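Local coordinates for UPF0434 family protein (PDB 6F5Z), which probably acts as the archaeal Trm112 activator, binding and supporting partner methyltransferases, here in complex with a putative methyltransferase, at residues S16-E21 / G33-T38; K2-D7 / D26-I31; T40-P45 / L54-R59. One frame throughout, in Å; residues are numbered along the deposited sequence.

Contact 1: S16-E21 / G33-T38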
loop_
_atom_site.group_PDB
_atom_site.type_symbol
_atom_site.label_atom_id
_atom_site.label_comp_id
_atom_site.label_asym_id
_atom_site.label_seq_id
_atom_site.Cartn_x
_atom_site.Cartn_y
_atom_site.Cartn_z
ATOM N N SER C 16 -2.277 24.130 20.695
ATOM C CA SER C 16 -2.829 24.190 22.031
ATOM C C SER C 16 -4.344 23.974 22.010
ATOM O O SER C 16 -4.993 23.971 20.957
ATOM C CB SER C 16 -2.471 25.526 22.681
ATOM O OG SER C 16 -2.898 26.584 21.847
ATOM N N GLU C 17 -4.911 23.804 23.195
ATOM C CA GLU C 17 -6.329 23.560 23.365
ATOM C C GLU C 17 -7.166 24.761 22.930
ATOM O O GLU C 17 -6.746 25.909 23.112
ATOM C CB GLU C 17 -6.583 23.261 24.870
ATOM C CG GLU C 17 -7.942 22.659 25.199
ATOM C CD GLU C 17 -8.232 21.241 24.725
ATOM O OE1 GLU C 17 -9.428 20.868 24.704
ATOM O OE2 GLU C 17 -7.279 20.501 24.388
ATOM N N LEU C 18 -8.369 24.476 22.375
ATOM C CA LEU C 18 -9.351 25.493 22.019
ATOM C C LEU C 18 -10.495 25.420 23.014
ATOM O O LEU C 18 -10.914 24.334 23.434
ATOM C CB LEU C 18 -9.949 25.236 20.616
ATOM C CG LEU C 18 -8.919 25.331 19.495
ATOM C CD1 LEU C 18 -9.421 24.537 18.254
ATOM C CD2 LEU C 18 -8.626 26.789 19.094
ATOM N N GLU C 19 -11.061 26.572 23.323
ATOM C CA GLU C 19 -12.253 26.689 24.148
ATOM C C GLU C 19 -13.410 26.868 23.161
ATOM O O GLU C 19 -13.344 27.727 22.298
ATOM C CB GLU C 19 -12.126 27.948 25.045
ATOM C CG GLU C 19 -13.360 28.310 25.860
ATOM C CD GLU C 19 -13.483 29.775 26.255
ATOM O OE1 GLU C 19 -14.633 30.248 26.411
ATOM O OE2 GLU C 19 -12.439 30.455 26.397
ATOM N N LEU C 20 -14.487 26.114 23.351
ATOM C CA LEU C 20 -15.679 26.256 22.526
ATOM C C LEU C 20 -16.686 27.179 23.194
ATOM O O LEU C 20 -17.037 26.967 24.375
ATOM C CB LEU C 20 -16.324 24.868 22.290
ATOM C CG LEU C 20 -17.688 24.843 21.586
ATOM C CD1 LEU C 20 -17.565 25.335 20.128
ATOM C CD2 LEU C 20 -18.287 23.479 21.638
ATOM N N GLU C 21 -17.191 28.151 22.421
ATOM C CA GLU C 21 -18.311 29.012 22.783
ATOM C C GLU C 21 -19.422 28.693 21.772
ATOM O O GLU C 21 -19.181 28.694 20.549
ATOM C CB GLU C 21 -17.967 30.497 22.695
ATOM C CG GLU C 21 -16.973 30.947 23.742
ATOM C CD GLU C 21 -16.809 32.456 23.803
ATOM O OE1 GLU C 21 -17.299 33.157 22.885
ATOM O OE2 GLU C 21 -16.120 32.929 24.737
ATOM N N GLY C 33 -20.883 29.714 16.576
ATOM C CA GLY C 33 -20.052 29.767 17.759
ATOM C C GLY C 33 -18.629 30.075 17.367
ATOM O O GLY C 33 -18.388 30.634 16.294
ATOM N N ARG C 34 -17.710 29.743 18.257
ATOM C CA ARG C 34 -16.317 29.989 17.953
ATOM C C ARG C 34 -15.445 29.084 18.800
ATOM O O ARG C 34 -15.856 28.626 19.865
ATOM C CB ARG C 34 -15.946 31.473 18.155
ATOM C CG ARG C 34 -16.129 31.947 19.585
ATOM C CD ARG C 34 -16.396 33.466 19.698
ATOM N NE ARG C 34 -17.503 33.842 18.825
ATOM C CZ ARG C 34 -18.794 33.649 19.117
ATOM N NH1 ARG C 34 -19.155 33.215 20.320
ATOM N NH2 ARG C 34 -19.727 33.919 18.219
ATOM N N LEU C 35 -14.227 28.853 18.318
ATOM C CA LEU C 35 -13.201 28.092 18.998
ATOM C C LEU C 35 -12.103 29.095 19.320
ATOM O O LEU C 35 -11.636 29.789 18.415
ATOM C CB LEU C 35 -12.677 26.987 18.040
ATOM C CG LEU C 35 -13.666 25.836 17.908
ATOM C CD1 LEU C 35 -13.384 24.997 16.631
ATOM C CD2 LEU C 35 -13.620 24.917 19.135
ATOM N N ILE C 36 -11.758 29.236 20.594
ATOM C CA ILE C 36 -10.799 30.254 21.009
ATOM C C ILE C 36 -9.530 29.637 21.527
ATOM O O ILE C 36 -9.578 28.779 22.398
ATOM C CB ILE C 36 -11.447 31.176 22.073
ATOM C CG1 ILE C 36 -12.753 31.814 21.548
ATOM C CG2 ILE C 36 -10.441 32.273 22.505
ATOM C CD1 ILE C 36 -13.573 32.567 22.587
ATOM N N GLY C 37 -8.396 30.066 20.966
ATOM C CA GLY C 37 -7.104 29.577 21.408
ATOM C C GLY C 37 -6.851 29.935 22.867
ATOM O O GLY C 37 -6.835 31.119 23.202
ATOM N N THR C 38 -6.670 28.927 23.727
ATOM C CA THR C 38 -6.426 29.131 25.175
ATOM C C THR C 38 -5.065 29.785 25.452
ATOM O O THR C 38 -4.842 30.249 26.587
ATOM C CB THR C 38 -6.536 27.801 25.931
ATOM O OG1 THR C 38 -5.583 26.899 25.396
ATOM C CG2 THR C 38 -7.981 27.197 25.903
#
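Glu17 O is the best-held polar atom here, gripped twice by one residue. Thr38 N reaches it nearly along the C=O axis at 3.1 Å, with an N-H...O angle of 167°, while Thr38 OG1 donates to the same Glu17 O from above the carbonyl plane at 2.7 Å. The hydroxyl can do this because OG1 sits in the crowded position between the backbone N and carbonyl carbon (chi1 59°). From this bifurcated pair of hydrogen bonds, just beyond the strand ends, the pairing runs on as regular antiparallel sheet: Glu19 with Ile36 and Glu21 with Arg34 are hydrogen-bonded pairs, Leu18 with Gly37 and Leu20 with Leu35 non-hydrogen-bonded ones. These are the outermost strand of this chain's sheet, 18-22, and its neighbour 33-37 in the four-stranded antiparallel sheet of a Trm112p-like, zinc-ribbon-clan fold. Strand 43-47 continues the sheet beyond 33-37, taking Leu35 by its backbone at Tyr44. The two faces differ sharply. On the leucine face Leu35 CD2 lies between its two neighbours, 4.0 Å from Leu18 CB and 4.1 Å from Leu20 CD1; Leu18 crosses Leu35 at about a right angle. On the other face Glu21 stretches out to Arg34, where NH1 meets the anti lone pair of OE1 at 3.2 Å. OE1 lies at the guanidinium edge, although the carboxylate and guanidinium planes stand 72° apart, so this is a single-oxygen salt bridge. The Arg34 chain, bent at chi3, also offers NH2 to Asp23. Glu21 OE2 packs against the CD1 methyl of Ile36, 3.4 Å away.

Contact 2: K2-D7 / D26-I31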
loop_
_atom_site.group_PDB
_atom_site.type_symbol
_atom_site.label_atom_id
_atom_site.label_comp_id
_atom_site.label_asym_id
_atom_site.label_seq_id
_atom_site.Cartn_x
_atom_site.Cartn_y
_atom_site.Cartn_z
ATOM N N LYS C 2 -20.292 18.482 14.616
ATOM C CA LYS C 2 -20.642 17.856 15.891
ATOM C C LYS C 2 -19.654 18.235 16.973
ATOM O O LYS C 2 -18.446 18.140 16.763
ATOM C CB LYS C 2 -20.609 16.326 15.727
ATOM C CG LYS C 2 -21.818 15.737 15.061
ATOM C CD LYS C 2 -21.554 14.210 14.882
ATOM C CE LYS C 2 -22.787 13.358 14.957
ATOM N NZ LYS C 2 -23.145 13.019 16.366
ATOM N N GLU C 3 -20.143 18.596 18.163
ATOM C CA GLU C 3 -19.259 18.916 19.284
ATOM C C GLU C 3 -18.380 17.706 19.652
ATOM O O GLU C 3 -17.211 17.872 20.011
ATOM C CB GLU C 3 -20.099 19.413 20.478
ATOM C CG GLU C 3 -19.255 19.776 21.676
ATOM C CD GLU C 3 -20.052 20.283 22.862
ATOM O OE1 GLU C 3 -21.291 20.424 22.746
ATOM O OE2 GLU C 3 -19.424 20.615 23.890
ATOM N N SER C 4 -18.929 16.488 19.519
ATOM C CA SER C 4 -18.157 15.256 19.766
ATOM C C SER C 4 -16.947 15.084 18.813
ATOM O O SER C 4 -16.030 14.335 19.149
ATOM C CB SER C 4 -19.055 14.016 19.694
ATOM O OG SER C 4 -19.571 13.908 18.383
ATOM N N LEU C 5 -16.943 15.725 17.627
ATOM C CA LEU C 5 -15.811 15.640 16.691
ATOM C C LEU C 5 -14.744 16.664 17.031
ATOM O O LEU C 5 -13.622 16.574 16.543
ATOM C CB LEU C 5 -16.277 15.880 15.240
ATOM C CG LEU C 5 -16.755 14.655 14.428
ATOM C CD1 LEU C 5 -17.766 13.811 15.183
ATOM C CD2 LEU C 5 -17.366 15.104 13.131
ATOM N N MET C 6 -15.066 17.652 17.884
ATOM C CA MET C 6 -14.105 18.712 18.199
ATOM C C MET C 6 -13.055 18.340 19.206
ATOM O O MET C 6 -12.123 19.112 19.414
ATOM C CB MET C 6 -14.862 19.950 18.677
ATOM C CG MET C 6 -15.813 20.450 17.643
ATOM S SD MET C 6 -16.683 21.907 18.276
ATOM C CE MET C 6 -17.687 22.271 16.912
ATOM N N ASP C 7 -13.168 17.135 19.800
ATOM C CA ASP C 7 -12.236 16.678 20.815
ATOM C C ASP C 7 -10.812 16.600 20.311
ATOM O O ASP C 7 -9.896 16.730 21.131
ATOM C CB ASP C 7 -12.693 15.355 21.448
ATOM C CG ASP C 7 -12.731 14.143 20.522
ATOM O OD1 ASP C 7 -12.837 14.332 19.301
ATOM O OD2 ASP C 7 -12.630 13.002 21.030
ATOM N N ASP C 26 -27.883 22.291 17.520
ATOM C CA ASP C 26 -29.004 21.372 17.297
ATOM C C ASP C 26 -28.518 20.027 17.773
ATOM O O ASP C 26 -27.909 19.268 17.002
ATOM C CB ASP C 26 -29.394 21.342 15.806
ATOM C CG ASP C 26 -30.560 20.428 15.461
ATOM O OD1 ASP C 26 -31.085 19.750 16.378
ATOM O OD2 ASP C 26 -30.908 20.338 14.265
ATOM N N GLY C 27 -28.700 19.755 19.076
ATOM C CA GLY C 27 -28.171 18.539 19.657
ATOM C C GLY C 27 -26.660 18.611 19.651
ATOM O O GLY C 27 -26.101 19.615 20.083
ATOM N N ASP C 28 -26.003 17.584 19.107
ATOM C CA ASP C 28 -24.540 17.570 19.043
ATOM C C ASP C 28 -24.019 18.563 18.024
ATOM O O ASP C 28 -22.868 18.977 18.108
ATOM C CB ASP C 28 -24.054 16.158 18.659
ATOM C CG ASP C 28 -22.591 15.798 18.900
ATOM O OD1 ASP C 28 -21.915 16.510 19.682
ATOM O OD2 ASP C 28 -22.168 14.727 18.414
ATOM N N GLU C 29 -24.852 18.935 17.053
ATOM C CA GLU C 29 -24.422 19.840 15.988
ATOM C C GLU C 29 -24.219 21.288 16.459
ATOM O O GLU C 29 -25.169 21.922 16.885
ATOM C CB GLU C 29 -25.436 19.787 14.819
ATOM C CG GLU C 29 -25.019 20.615 13.609
ATOM C CD GLU C 29 -23.757 20.165 12.897
ATOM O OE1 GLU C 29 -23.287 19.030 13.144
ATOM O OE2 GLU C 29 -23.264 20.941 12.049
ATOM N N ILE C 30 -22.992 21.821 16.367
ATOM C CA ILE C 30 -22.724 23.226 16.652
ATOM C C ILE C 30 -22.864 23.985 15.337
ATOM O O ILE C 30 -22.116 23.711 14.387
ATOM C CB ILE C 30 -21.324 23.425 17.256
ATOM C CG1 ILE C 30 -21.107 22.547 18.508
ATOM C CG2 ILE C 30 -21.106 24.912 17.593
ATOM C CD1 ILE C 30 -22.226 22.677 19.593
ATOM N N ILE C 31 -23.788 24.961 15.289
ATOM C CA ILE C 31 -24.095 25.693 14.055
ATOM C C ILE C 31 -23.417 27.048 14.067
ATOM O O ILE C 31 -22.820 27.426 13.053
ATOM C CB ILE C 31 -25.629 25.828 13.871
ATOM C CG1 ILE C 31 -26.312 24.435 13.912
ATOM C CG2 ILE C 31 -25.964 26.599 12.586
ATOM C CD1 ILE C 31 -27.783 24.452 14.163
#
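The side of this contact nearer solvent is held by polar bonds centred on the carboxylate of Asp28, placed at the third position of a type II' beta turn running from Asp26 to Glu29. With CG anti to the backbone N (chi1 -163°), it reaches the start of the 3-10 turn at 3-5. Its OD1 takes the amide of Ser4 on the syn lone pair, 3.0 Å from Ser4 N. OD2 accepts twice: Ser4 OG, on an exposed residue, comes in on the syn side at 2.7 Å, and Lys2 NZ makes a salt bridge to the anti lone pair of Asp28 OD2 at 2.8 Å. The lysine chain, bent at chi3 and chi4, arcs across the carboxylate, its carbons from CB to CE all near Asp28 OD2. The backbone joins in, Glu3 N donating in the carbonyl plane to Asp28 O at 2.8 Å. An alanine at Asp28 would take away the acceptors of Lys2 NZ, Ser4 N and Ser4 OG, and would probably loosen the hold of the beta turn on the start of the 3-10 segment.

The closely packed side faces inward, onto buried Ile30. Met6, its chain extended, lays its methyl there, CE to CG1 3.8 Å, and Glu3 CB packs on the same Ile30 CG1. Glu3 sends its carboxylate on to Arg25 in strand 24-26, while Asp7 is salt-bridged to Arg64 of the partner methyltransferase chain. The N-terminal turn thus packs on the main sheet beside the 24-26/29-31 hairpin: Met6 reaches Leu20 of strand 18-22, Ile30 reaches Val22 of the same strand, and both meet Ile46 of strand 43-47.

Contact 3: T40-P45 / L54-R59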
loop_
_atom_site.group_PDB
_atom_site.type_symbol
_atom_site.label_atom_id
_atom_site.label_comp_id
_atom_site.label_asym_id
_atom_site.label_seq_id
_atom_site.Cartn_x
_atom_site.Cartn_y
_atom_site.Cartn_z
ATOM N N THR C 40 -3.054 31.435 22.453
ATOM C CA THR C 40 -2.868 32.541 21.507
ATOM C C THR C 40 -3.950 33.620 21.584
ATOM O O THR C 40 -3.746 34.714 21.052
ATOM C CB THR C 40 -2.896 32.000 20.047
ATOM O OG1 THR C 40 -4.216 31.498 19.782
ATOM C CG2 THR C 40 -1.856 30.921 19.810
ATOM N N GLY C 41 -5.124 33.246 22.085
ATOM C CA GLY C 41 -6.324 34.080 22.150
ATOM C C GLY C 41 -6.979 34.240 20.783
ATOM O O GLY C 41 -7.944 35.001 20.640
ATOM N N GLU C 42 -6.478 33.511 19.750
ATOM C CA GLU C 42 -7.057 33.650 18.405
ATOM C C GLU C 42 -8.482 33.052 18.382
ATOM O O GLU C 42 -8.770 32.066 19.055
ATOM C CB GLU C 42 -6.156 32.995 17.336
ATOM C CG GLU C 42 -4.817 33.709 17.170
ATOM C CD GLU C 42 -4.791 35.150 16.683
ATOM O OE1 GLU C 42 -5.813 35.644 16.150
ATOM O OE2 GLU C 42 -3.709 35.775 16.802
ATOM N N VAL C 43 -9.382 33.715 17.659
ATOM C CA VAL C 43 -10.786 33.329 17.566
ATOM C C VAL C 43 -11.023 32.706 16.195
ATOM O O VAL C 43 -10.836 33.381 15.185
ATOM C CB VAL C 43 -11.730 34.535 17.822
ATOM C CG1 VAL C 43 -13.204 34.109 17.669
ATOM C CG2 VAL C 43 -11.482 35.140 19.215
ATOM N N TYR C 44 -11.457 31.443 16.174
ATOM C CA TYR C 44 -11.741 30.672 14.951
ATOM C C TYR C 44 -13.257 30.514 14.890
ATOM O O TYR C 44 -13.836 29.773 15.700
ATOM C CB TYR C 44 -11.009 29.333 15.010
ATOM C CG TYR C 44 -9.511 29.548 15.116
ATOM C CD1 TYR C 44 -8.760 29.914 14.000
ATOM C CD2 TYR C 44 -8.838 29.360 16.323
ATOM C CE1 TYR C 44 -7.388 30.122 14.087
ATOM C CE2 TYR C 44 -7.454 29.534 16.413
ATOM C CZ TYR C 44 -6.735 29.920 15.288
ATOM O OH TYR C 44 -5.364 30.126 15.311
ATOM N N PRO C 45 -13.939 31.230 13.980
ATOM C CA PRO C 45 -15.410 31.183 13.997
ATOM C C PRO C 45 -15.976 29.896 13.458
ATOM O O PRO C 45 -15.392 29.301 12.556
ATOM C CB PRO C 45 -15.805 32.365 13.115
ATOM C CG PRO C 45 -14.675 32.446 12.096
ATOM C CD PRO C 45 -13.422 32.092 12.900
ATOM N N LEU C 54 -8.315 28.486 9.596
ATOM C CA LEU C 54 -7.150 29.039 8.926
ATOM C C LEU C 54 -6.405 29.880 9.953
ATOM O O LEU C 54 -7.041 30.588 10.752
ATOM C CB LEU C 54 -7.535 29.976 7.774
ATOM C CG LEU C 54 -8.057 29.329 6.526
ATOM C CD1 LEU C 54 -8.610 30.378 5.625
ATOM C CD2 LEU C 54 -6.933 28.566 5.794
ATOM N N PRO C 55 -5.069 29.964 9.829
ATOM C CA PRO C 55 -4.306 30.896 10.678
ATOM C C PRO C 55 -4.828 32.312 10.479
ATOM O O PRO C 55 -5.322 32.639 9.394
ATOM C CB PRO C 55 -2.886 30.795 10.113
ATOM C CG PRO C 55 -2.822 29.489 9.495
ATOM C CD PRO C 55 -4.173 29.241 8.901
ATOM N N PRO C 56 -4.825 33.150 11.537
ATOM C CA PRO C 56 -5.385 34.514 11.412
ATOM C C PRO C 56 -4.861 35.358 10.241
ATOM O O PRO C 56 -5.643 36.120 9.657
ATOM C CB PRO C 56 -5.063 35.161 12.779
ATOM C CG PRO C 56 -4.005 34.273 13.397
ATOM C CD PRO C 56 -4.326 32.890 12.905
ATOM N N ASP C 57 -3.574 35.193 9.857
ATOM C CA ASP C 57 -2.979 35.938 8.731
ATOM C C ASP C 57 -3.644 35.649 7.361
ATOM O O ASP C 57 -3.521 36.464 6.443
ATOM C CB ASP C 57 -1.463 35.683 8.648
ATOM C CG ASP C 57 -0.652 36.319 9.771
ATOM O OD1 ASP C 57 -1.156 37.276 10.405
ATOM O OD2 ASP C 57 0.489 35.865 10.010
ATOM N N MET C 58 -4.373 34.513 7.246
ATOM C CA MET C 58 -5.085 34.082 6.033
ATOM C C MET C 58 -6.594 34.389 6.031
ATOM O O MET C 58 -7.311 33.956 5.113
ATOM C CB MET C 58 -4.865 32.585 5.821
ATOM C CG MET C 58 -3.448 32.259 5.496
ATOM S SD MET C 58 -3.272 30.488 5.273
ATOM C CE MET C 58 -1.454 30.380 5.225
ATOM N N ARG C 59 -7.078 35.111 7.060
ATOM C CA ARG C 59 -8.489 35.489 7.198
ATOM C C ARG C 59 -8.644 36.998 7.218
ATOM O O ARG C 59 -7.791 37.680 7.775
ATOM C CB ARG C 59 -9.096 34.880 8.466
ATOM C CG ARG C 59 -9.259 33.368 8.397
ATOM C CD ARG C 59 -10.074 32.828 9.552
ATOM N NE ARG C 59 -9.270 32.633 10.758
ATOM C CZ ARG C 59 -9.418 33.340 11.875
ATOM N NH1 ARG C 59 -10.359 34.271 11.960
ATOM N NH2 ARG C 59 -8.638 33.108 12.920
HETATM O O HOH W 1 -12.287 35.700 14.300
#
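The C-terminal tail of this Trm112p-like chain folds back beside strand 43-47 of the four-stranded sheet, with a short 3-10 turn at 56-58 before Arg59, and meets the strand and the loop before it without any beta pairing. Tyr44 is central. With CG anti to the carbonyl carbon, its ring presents the CE1 edge to Leu54 O, which lies in the ring plane at 3.4 Å from CE1. Its hydroxyl turns elsewhere, to Asp11, and passes Pro56 CD only as packing.

That same Leu54 O is taken by Arg59: NE donates to it at 3.0 Å and 176°, almost perfectly straight and in the guanidinium plane, though from above the carbonyl plane. The arginine chain, bent at chi3, thereby folds its own head back over the tail and points NH2 at the strand. There NH2 makes a weak bond to Val43 O at 3.2 Å, with an angle of just 120°. Arg59 NH2 also lies 3.4 Å from Tyr44 CD1, the guanidinium and ring planes 61° apart. A water gives a second route, donating to Val43 O and accepting weakly from Arg59 NH1. Pro45 CD approaches one face of the guanidinium, tip to tip.

At the other end Glu42, bent at chi2, crosses Pro56 at about a right angle, its CD 3.5 Å from Pro56 CG. Glu42 N is itself held by Thr40 OG1 in an ST turn. The same tail packs on the methyltransferase chain, Leu54 on its Gly92, Pro55 and Met58 on its Asp93, so the contact sets the tail beside the partner interface.

The chemistry therefore implies that the head of Arg59 is oriented chiefly by the straight bond within its own segment, while its hold on the strand is weak and water-assisted; Glu42 OE1, 5.0 Å from Arg59 NH2, would probably add only a diffuse electrostatic attraction.

From the N terminus, residues 2-7 come first, then 16-21, and contact 2 closes when 26-31 returns to the opening turn. By then contact 1 is already open, and it closes only with 33-38, so the two loops cross. Leu20 touches Glu3 and Met6 where they meet, joining the N-terminal turn and the 24-26/29-31 hairpin to the sheet. Contact 3 follows in series: strand 43-47 pairs with 33-37 through Leu35 O and Tyr44 N, and 54-59 then closes the last loop. Contacts 2 and 3 do not touch and lie on opposite sides of the chain's centre, with centres about 20 Å apart; the sheet of contact 1 connects them.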